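Local coordinates for B-type Cna protein (Enterococcus faecium, PDB 6FWY) that is the thioester domain of a bacterial cell-surface protein, of unknown function, though such domains probably mediate covalent attachment to host molecules, at residues Lys139-Glu142 / Lys143-Tyr147. Numbering follows the deposited sequence.
Sequences KAFE and KIYDY
F141 and Y145 sit one turn apart on helix 131-150, and their rings stand next to each other and lean out of the helix in one direction. The planes are nearly parallel, at 16°, but the offset leaves little face-to-face overlap, with centroids 5.2 Å from each other. What touches is the rim of one ring against the root of the other. F141 CZ comes over one face of the Y145 ring, offset toward its rim, and lies 3.9 Å from Y145 CG. In return Y145 CB stands over a face of the F141 ring as a CH-pi contact, 4.2 Å from the centroid. Both side chains start with CG anti to the backbone N (chi1 169° in F141, -174° in Y145), and this common chi1 setting sends both rings out in the same direction.

I144 makes a different kind of contact. Its CG1 branch passes alongside the carbonyl of A140, with CG1 3.3 Å from A140 O, and CD1 also packs against that oxygen. The backbone bonds are those of a regular alpha-helix. Y145 N to F141 O is the shortest of the four across this turn, at 2.7 Å. D146 N bonds to E142 O at 3.0 Å.

A140, F141 and I144 form the buried side, packed on helix 99-113 through A105, L108, V109 and T106. V119 touches both F141 and Y145. K139, E142, K143 and D146 are exposed, and D146 OD1 bonds to N150 ND2 further along the helix. The helix is therefore amphipathic here: apolar contacts join it to helix 99-113 within the thioester domain, while its charged side chains remain at the surface.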
# COMPACT_ATOMS: atom_id res chain seq x y z
N LYS A 139 -6.84 -8.94 -23.66
CA LYS A 139 -8.03 -8.62 -22.87
C LYS A 139 -7.66 -8.38 -21.39
O LYS A 139 -8.05 -7.36 -20.82
CB LYS A 139 -9.06 -9.75 -23.02
CG LYS A 139 -10.45 -9.41 -22.50
CD LYS A 139 -11.32 -10.65 -22.36
CE LYS A 139 -12.61 -10.36 -21.63
NZ LYS A 139 -13.79 -10.52 -22.52
N ALA A 140 -6.90 -9.29 -20.81
CA ALA A 140 -6.39 -9.13 -19.43
C ALA A 140 -5.54 -7.88 -19.25
O ALA A 140 -5.75 -7.13 -18.30
CB ALA A 140 -5.62 -10.37 -18.98
N PHE A 141 -4.58 -7.68 -20.16
CA PHE A 141 -3.74 -6.46 -20.19
C PHE A 141 -4.57 -5.18 -20.15
O PHE A 141 -4.34 -4.31 -19.31
CB PHE A 141 -2.84 -6.42 -21.45
CG PHE A 141 -2.15 -5.10 -21.66
CD1 PHE A 141 -0.97 -4.82 -21.00
CD2 PHE A 141 -2.72 -4.12 -22.46
CE1 PHE A 141 -0.35 -3.58 -21.15
CE2 PHE A 141 -2.11 -2.87 -22.60
CZ PHE A 141 -0.92 -2.60 -21.96
N GLU A 142 -5.53 -5.06 -21.07
CA GLU A 142 -6.36 -3.87 -21.19
C GLU A 142 -7.20 -3.59 -19.94
O GLU A 142 -7.38 -2.44 -19.55
CB GLU A 142 -7.26 -3.96 -22.42
CG GLU A 142 -6.47 -3.84 -23.70
CD GLU A 142 -7.27 -4.15 -24.95
OE1 GLU A 142 -8.49 -4.45 -24.89
OE2 GLU A 142 -6.66 -4.08 -26.04
N LYS A 143 -7.71 -4.65 -19.33
CA LYS A 143 -8.42 -4.51 -18.06
C LYS A 143 -7.47 -3.95 -17.00
O LYS A 143 -7.76 -2.94 -16.39
CB LYS A 143 -9.00 -5.85 -17.60
CG LYS A 143 -9.92 -5.72 -16.39
CD LYS A 143 -10.69 -7.00 -16.12
CE LYS A 143 -10.96 -7.22 -14.62
NZ LYS A 143 -12.19 -6.56 -14.15
N ILE A 144 -6.33 -4.59 -16.81
CA ILE A 144 -5.40 -4.22 -15.74
C ILE A 144 -4.84 -2.81 -15.99
O ILE A 144 -4.79 -1.99 -15.08
CB ILE A 144 -4.25 -5.26 -15.57
CG1 ILE A 144 -4.82 -6.64 -15.20
CG2 ILE A 144 -3.27 -4.83 -14.49
CD1 ILE A 144 -3.85 -7.78 -15.51
N TYR A 145 -4.43 -2.54 -17.23
CA TYR A 145 -3.84 -1.26 -17.59
C TYR A 145 -4.83 -0.11 -17.39
O TYR A 145 -4.51 0.90 -16.77
CB TYR A 145 -3.35 -1.31 -19.04
CG TYR A 145 -2.60 -0.10 -19.51
CD1 TYR A 145 -1.43 0.28 -18.91
CD2 TYR A 145 -3.06 0.66 -20.59
CE1 TYR A 145 -0.71 1.39 -19.34
CE2 TYR A 145 -2.34 1.76 -21.05
CZ TYR A 145 -1.17 2.12 -20.40
OH TYR A 145 -0.44 3.21 -20.81
N ASP A 146 -6.06 -0.28 -17.88
CA ASP A 146 -7.11 0.71 -17.69
C ASP A 146 -7.30 1.05 -16.20
O ASP A 146 -7.38 2.22 -15.84
CB ASP A 146 -8.42 0.22 -18.30
CG ASP A 146 -9.53 1.28 -18.28
OD1 ASP A 146 -9.22 2.49 -18.42
OD2 ASP A 146 -10.72 0.94 -18.07
N TYR A 147 -7.33 0.02 -15.35
CA TYR A 147 -7.46 0.22 -13.92
C TYR A 147 -6.22 0.94 -13.33
O TYR A 147 -6.36 1.88 -12.56
CB TYR A 147 -7.72 -1.11 -13.21
CG TYR A 147 -7.85 -0.97 -11.71
CD1 TYR A 147 -8.91 -0.26 -11.15
CD2 TYR A 147 -6.89 -1.52 -10.86
CE1 TYR A 147 -9.02 -0.12 -9.78
CE2 TYR A 147 -7.00 -1.37 -9.49
CZ TYR A 147 -8.07 -0.68 -8.96
OH TYR A 147 -8.16 -0.53 -7.60